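Local coordinates for aminotransferase class I and II (Streptococcus suis 89/1591, PDB 3OP7), which probably transfers amino groups between amino acids and keto acids, using pyridoxal phosphate held as a Schiff base on a lysine, at residues Trp61-Pro66 with Ile243-Arg248; Lys70-Leu75 with Glu82-Thr87. All coordinates share one frame; numbering follows the deposited sequence.

Interaction 1. Residues Trp61-Pro66 with Ile243-Arg248; sequences WIEGSP and ILRDYR. With EDO (1,2-ethanediol), chain H.
Arg248 reaches across to the loop at Ile62 and grips one backbone oxygen with both terminal nitrogens. NH2 lies 2.8 Å from Ile62 O, nearly in line with its C=O bond. NH1, at 2.9 Å from Ile62 O, comes from above the carbonyl plane. Both bonds are bent. CG2 of Ile62 lies at the edge of the same guanidinium, 3.6 Å from NH1 of Arg248. The bend at chi3 of Arg248 (63°) turns its end group toward the carbonyl.

Beside this grip, Glu63 forms a salt bridge with Arg245. NE of Arg245 lies 2.7 Å from OE2 of Glu63 and 3.1 Å from OE1, on the syn side of each oxygen but tilted out of the carboxylate plane. The carboxylate and guanidinium planes are 28° apart.

Ile62 and Glu63 are the central residues of a type I beta turn, closed by Gly64 N to Trp61 O at 3.2 Å. The turn leads into helix 66-73, with Ser65 as N-cap.

Second partners hold the charged groups. Lys69 also pairs with Glu63, and Asp242 with Arg245. Arg245 O and Asp246 OD1 accept from ND2 of Asn14 of the second subunit. A 1,2-ethanediol, probably from crystallisation, accepts from Ile62 N.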
loop_
_atom_site.group_PDB
_atom_site.type_symbol
_atom_site.label_atom_id
_atom_site.label_comp_id
_atom_site.label_asym_id
_atom_site.label_seq_id
_atom_site.Cartn_x
_atom_site.Cartn_y
_atom_site.Cartn_z
ATOM N N TRP A 61 -12.189 9.436 -1.963
ATOM C CA TRP A 61 -11.932 9.982 -0.653
ATOM C C TRP A 61 -10.492 9.647 -0.253
ATOM O O TRP A 61 -10.167 8.529 0.180
ATOM C CB TRP A 61 -12.869 9.383 0.387
ATOM C CG TRP A 61 -14.313 9.716 0.182
ATOM C CD1 TRP A 61 -15.289 8.897 -0.296
ATOM C CD2 TRP A 61 -14.939 10.962 0.475
ATOM N NE1 TRP A 61 -16.496 9.552 -0.300
ATOM C CE2 TRP A 61 -16.306 10.829 0.139
ATOM C CE3 TRP A 61 -14.469 12.189 0.955
ATOM C CZ2 TRP A 61 -17.210 11.862 0.297
ATOM C CZ3 TRP A 61 -15.388 13.229 1.114
ATOM C CH2 TRP A 61 -16.725 13.044 0.783
ATOM N N ILE A 62 -9.645 10.641 -0.328
ATOM C CA ILE A 62 -8.230 10.455 -0.109
ATOM C C ILE A 62 -7.999 9.879 1.275
ATOM O O ILE A 62 -7.176 8.955 1.448
ATOM C CB ILE A 62 -7.450 11.791 -0.388
ATOM C CG1 ILE A 62 -7.551 12.165 -1.862
ATOM C CG2 ILE A 62 -6.015 11.694 0.094
ATOM C CD1 ILE A 62 -6.797 11.226 -2.859
ATOM N N GLU A 63 -8.732 10.367 2.274
ATOM C CA GLU A 63 -8.441 9.926 3.623
ATOM C C GLU A 63 -9.454 8.972 4.185
ATOM O O GLU A 63 -9.391 8.665 5.358
ATOM C CB GLU A 63 -8.370 11.100 4.528
ATOM C CG GLU A 63 -7.210 11.985 4.131
ATOM C CD GLU A 63 -7.002 13.149 5.046
ATOM O OE1 GLU A 63 -7.850 13.446 5.882
ATOM O OE2 GLU A 63 -5.958 13.798 4.895
ATOM N N GLY A 64 -10.356 8.507 3.330
ATOM C CA GLY A 64 -11.539 7.763 3.752
ATOM C C GLY A 64 -12.772 8.675 3.790
ATOM O O GLY A 64 -12.683 9.885 4.073
ATOM N N SER A 65 -13.933 8.084 3.558
ATOM C CA SER A 65 -15.173 8.805 3.483
ATOM C C SER A 65 -15.554 9.369 4.836
ATOM O O SER A 65 -15.085 8.879 5.894
ATOM C CB SER A 65 -16.294 7.879 2.999
ATOM O OG SER A 65 -16.472 6.775 3.861
ATOM N N PRO A 66 -16.436 10.364 4.838
ATOM C CA PRO A 66 -16.884 10.898 6.128
ATOM C C PRO A 66 -17.585 9.839 6.971
ATOM O O PRO A 66 -17.454 9.818 8.217
ATOM C CB PRO A 66 -17.824 12.031 5.701
ATOM C CG PRO A 66 -17.277 12.473 4.378
ATOM C CD PRO A 66 -16.856 11.221 3.714
ATOM N N ILE A 243 0.948 14.926 10.768
ATOM C CA ILE A 243 2.215 14.504 10.164
ATOM C C ILE A 243 1.978 13.442 9.103
ATOM O O ILE A 243 2.392 13.584 7.929
ATOM C CB ILE A 243 3.194 13.995 11.207
ATOM C CG1 ILE A 243 3.639 15.115 12.149
ATOM C CG2 ILE A 243 4.378 13.339 10.541
ATOM C CD1 ILE A 243 4.408 14.634 13.377
ATOM N N LEU A 244 1.214 12.429 9.481
ATOM C CA LEU A 244 1.005 11.259 8.596
ATOM C C LEU A 244 0.393 11.643 7.261
ATOM O O LEU A 244 0.667 11.016 6.267
ATOM C CB LEU A 244 0.146 10.207 9.265
ATOM C CG LEU A 244 0.609 9.651 10.609
ATOM C CD1 LEU A 244 -0.271 8.457 11.128
ATOM C CD2 LEU A 244 2.060 9.243 10.661
ATOM N N ARG A 245 -0.469 12.660 7.256
ATOM C CA ARG A 245 -1.214 13.028 6.049
ATOM C C ARG A 245 -0.321 13.442 4.892
ATOM O O ARG A 245 -0.768 13.437 3.743
ATOM C CB ARG A 245 -2.128 14.209 6.309
ATOM C CG ARG A 245 -3.316 13.960 7.149
ATOM C CD ARG A 245 -4.198 15.178 7.001
ATOM N NE ARG A 245 -5.522 14.817 7.388
ATOM C CZ ARG A 245 -5.961 15.010 8.615
ATOM N NH1 ARG A 245 -5.176 15.632 9.480
ATOM N NH2 ARG A 245 -7.178 14.624 8.960
ATOM N N ASP A 246 0.904 13.830 5.203
ATOM C CA ASP A 246 1.816 14.316 4.207
ATOM C C ASP A 246 2.769 13.249 3.653
ATOM O O ASP A 246 3.678 13.586 2.880
ATOM C CB ASP A 246 2.614 15.487 4.762
ATOM C CG ASP A 246 1.759 16.767 4.932
ATOM O OD1 ASP A 246 0.768 17.001 4.157
ATOM O OD2 ASP A 246 2.110 17.529 5.850
ATOM N N TYR A 247 2.574 11.993 4.064
ATOM C CA TYR A 247 3.435 10.877 3.637
ATOM C C TYR A 247 2.696 9.741 2.926
ATOM O O TYR A 247 3.326 8.808 2.416
ATOM C CB TYR A 247 4.192 10.298 4.824
ATOM C CG TYR A 247 5.145 11.281 5.419
ATOM C CD1 TYR A 247 6.450 11.402 4.929
ATOM C CD2 TYR A 247 4.732 12.133 6.426
ATOM C CE1 TYR A 247 7.309 12.342 5.455
ATOM C CE2 TYR A 247 5.570 13.059 6.961
ATOM C CZ TYR A 247 6.860 13.169 6.476
ATOM O OH TYR A 247 7.674 14.148 7.018
ATOM N N ARG A 248 1.365 9.822 2.811
ATOM C CA ARG A 248 0.622 8.725 2.201
ATOM C C ARG A 248 0.913 8.528 0.693
ATOM O O ARG A 248 0.710 7.442 0.211
ATOM C CB ARG A 248 -0.887 8.864 2.494
ATOM C CG ARG A 248 -1.130 8.725 4.015
ATOM C CD ARG A 248 -2.590 8.985 4.518
ATOM N NE ARG A 248 -3.572 8.039 4.002
ATOM C CZ ARG A 248 -4.450 8.284 3.043
ATOM N NH1 ARG A 248 -4.485 9.467 2.431
ATOM N NH2 ARG A 248 -5.289 7.330 2.655
HETATM C C1 EDO H . -11.478 13.850 -1.444
HETATM O O1 EDO H . -10.441 13.561 -0.527
HETATM C C2 EDO H . -12.118 15.186 -1.066
HETATM O O2 EDO H . -12.073 15.382 0.347
#

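Interaction 2. Residues Lys70-Leu75 with Glu82-Thr87; sequences KSVSQL and EQILQT
This contact packs a helix against an edge strand of the large mixed sheet typical of class I and II aminotransferases. Helix 66-73 runs into a short connection, which leads to strand 84-87. Within the chain this strand is outermost on that side of the sheet. The two elements meet through Val72 and Ile84, with Ser73 alongside.

The contact is mostly between aliphatic carbons. CG1 of Val72 makes the closest approach. It lies 3.7 Å from CD1 of Ile84 and 3.8 Å from CG2 of Ile84, so it meets both branches of the isoleucine. Its placement follows from chi1 of Val72 (168°), which sets CG1 opposite the backbone N. CB of Val72 is 4.0 Å from CG2 of Ile84. The two side chains meet at a slant. Both CB atoms point toward the other segment.

Ser73 adds its backbone more than its hydroxyl. Its N lies 4.2 Å from CG1 of Ile84, and its CB is 4.3 Å from the same carbon. The hydroxyl turns back to its own helix. OG of Ser73 donates to Lys70 O at 2.7 Å, tilted 23° from the carbonyl plane. Chi1 of Ser73 (78°) folds OG back over the helix toward this oxygen. Lys70 O also accepts from Gln74 N at 3.0 Å. The buried hydroxyl is thus satisfied within the helix, and its methylene is left beside Ile84.

The apolar cluster continues over strand 232-235 and helix 257-268. Trp233 of the antiparallel neighbour strand 232-235 touches both Val72 and Ile84, and Ala235 of that strand also touches Ile84. Leu267 of helix 257-268 packs on Val72. On the other face of the strand, Leu85 packs on Thr241 and Leu244 of helix 238-244.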
loop_
_atom_site.group_PDB
_atom_site.type_symbol
_atom_site.label_atom_id
_atom_site.label_comp_id
_atom_site.label_asym_id
_atom_site.label_seq_id
_atom_site.Cartn_x
_atom_site.Cartn_y
_atom_site.Cartn_z
ATOM N N LYS A 70 -16.295 8.717 10.644
ATOM C CA LYS A 70 -17.220 8.786 11.795
ATOM C C LYS A 70 -17.436 7.413 12.439
ATOM O O LYS A 70 -17.326 7.297 13.658
ATOM C CB LYS A 70 -18.574 9.338 11.383
ATOM C CG LYS A 70 -19.580 9.540 12.523
ATOM C CD LYS A 70 -19.086 10.576 13.514
ATOM C CE LYS A 70 -20.131 10.925 14.542
ATOM N NZ LYS A 70 -19.642 11.937 15.544
ATOM N N SER A 71 -17.737 6.400 11.633
ATOM C CA SER A 71 -18.042 5.063 12.171
ATOM C C SER A 71 -16.825 4.496 12.909
ATOM O O SER A 71 -16.984 3.949 13.981
ATOM C CB SER A 71 -18.461 4.094 11.075
ATOM O OG SER A 71 -19.712 4.468 10.496
ATOM N N VAL A 72 -15.631 4.656 12.321
ATOM C CA VAL A 72 -14.404 4.230 12.999
ATOM C C VAL A 72 -14.221 4.972 14.324
ATOM O O VAL A 72 -13.947 4.340 15.348
ATOM C CB VAL A 72 -13.156 4.377 12.139
ATOM C CG1 VAL A 72 -11.885 4.193 13.011
ATOM C CG2 VAL A 72 -13.141 3.380 10.949
ATOM N N SER A 73 -14.347 6.308 14.313
ATOM C CA SER A 73 -14.210 7.123 15.545
ATOM C C SER A 73 -15.134 6.614 16.663
ATOM O O SER A 73 -14.760 6.599 17.831
ATOM C CB SER A 73 -14.385 8.624 15.225
ATOM O OG SER A 73 -15.740 8.982 15.053
ATOM N N GLN A 74 -16.310 6.147 16.281
ATOM C CA GLN A 74 -17.327 5.697 17.207
ATOM C C GLN A 74 -16.989 4.342 17.865
ATOM O O GLN A 74 -17.608 3.958 18.870
ATOM C CB GLN A 74 -18.686 5.629 16.517
ATOM C CG GLN A 74 -19.324 6.991 16.264
ATOM C CD GLN A 74 -20.613 6.890 15.459
ATOM O OE1 GLN A 74 -20.726 6.090 14.517
ATOM N NE2 GLN A 74 -21.584 7.710 15.811
ATOM N N LEU A 75 -16.015 3.629 17.315
ATOM C CA LEU A 75 -15.545 2.361 17.933
ATOM C C LEU A 75 -14.752 2.631 19.224
ATOM O O LEU A 75 -14.543 1.725 20.010
ATOM C CB LEU A 75 -14.686 1.550 16.960
ATOM C CG LEU A 75 -15.327 1.111 15.630
ATOM C CD1 LEU A 75 -14.304 0.541 14.678
ATOM C CD2 LEU A 75 -16.467 0.099 15.898
ATOM N N GLU A 82 -11.730 13.398 12.777
ATOM C CA GLU A 82 -10.515 14.008 12.229
ATOM C C GLU A 82 -9.216 13.287 12.640
ATOM O O GLU A 82 -8.164 13.505 12.049
ATOM C CB GLU A 82 -10.428 15.504 12.618
ATOM C CG GLU A 82 -10.207 15.694 14.165
ATOM C CD GLU A 82 -10.460 17.123 14.708
ATOM O OE1 GLU A 82 -9.759 18.062 14.288
ATOM O OE2 GLU A 82 -11.316 17.290 15.611
ATOM N N GLN A 83 -9.283 12.412 13.637
ATOM C CA GLN A 83 -8.135 11.645 14.090
ATOM C C GLN A 83 -7.965 10.308 13.321
ATOM O O GLN A 83 -7.068 9.513 13.651
ATOM C CB GLN A 83 -8.286 11.347 15.572
ATOM C CG GLN A 83 -8.233 12.586 16.496
ATOM C CD GLN A 83 -8.479 12.220 17.924
ATOM O OE1 GLN A 83 -9.539 12.530 18.482
ATOM N NE2 GLN A 83 -7.512 11.544 18.549
ATOM N N ILE A 84 -8.789 10.076 12.285
ATOM C CA ILE A 84 -8.806 8.781 11.562
ATOM C C ILE A 84 -8.290 8.964 10.174
ATOM O O ILE A 84 -8.791 9.853 9.454
ATOM C CB ILE A 84 -10.236 8.202 11.479
ATOM C CG1 ILE A 84 -10.874 8.091 12.881
ATOM C CG2 ILE A 84 -10.244 6.820 10.796
ATOM C CD1 ILE A 84 -10.058 7.233 13.966
ATOM N N LEU A 85 -7.316 8.144 9.784
ATOM C CA LEU A 85 -6.854 8.065 8.417
ATOM C C LEU A 85 -7.041 6.649 7.887
ATOM O O LEU A 85 -6.502 5.690 8.425
ATOM C CB LEU A 85 -5.381 8.462 8.254
ATOM C CG LEU A 85 -4.999 9.884 8.628
ATOM C CD1 LEU A 85 -3.479 10.021 8.553
ATOM C CD2 LEU A 85 -5.705 10.881 7.683
ATOM N N GLN A 86 -7.742 6.542 6.757
ATOM C CA GLN A 86 -7.881 5.270 6.057
ATOM C C GLN A 86 -6.574 4.839 5.431
ATOM O O GLN A 86 -5.831 5.674 4.860
ATOM C CB GLN A 86 -8.927 5.403 4.945
ATOM C CG GLN A 86 -9.399 4.089 4.359
ATOM C CD GLN A 86 -10.596 4.317 3.477
ATOM O OE1 GLN A 86 -10.447 4.808 2.385
ATOM N NE2 GLN A 86 -11.770 4.019 3.961
ATOM N N THR A 87 -6.337 3.523 5.457
ATOM C CA THR A 87 -5.163 2.944 4.855
ATOM C C THR A 87 -5.476 1.651 4.109
ATOM O O THR A 87 -6.603 1.093 4.251
ATOM C CB THR A 87 -4.129 2.649 5.957
ATOM O OG1 THR A 87 -4.717 1.729 6.892
ATOM C CG2 THR A 87 -3.651 3.954 6.653
#

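Strand 84-87 joins the two interactions, whose centres are about 11 Å apart. Interaction 1 is partly buried, rich in charge, and close to the second subunit. Interaction 2 is buried and apolar. Helix 66-73 links them along the chain: the turn of interaction 1 leads into it, and its Val72 and Ser73 pack on the strand in interaction 2. They also touch through Gln86. Its backbone N lies 3.0 Å from Glu63 O, and its O lies 2.8 Å from Arg248 NH2, both probable hydrogen bonds. Arg248 thus probably ties the turn to the edge strand, through Ile62 O and Gln86 O, while Ile84 fastens the same strand to the helix through methyl packing.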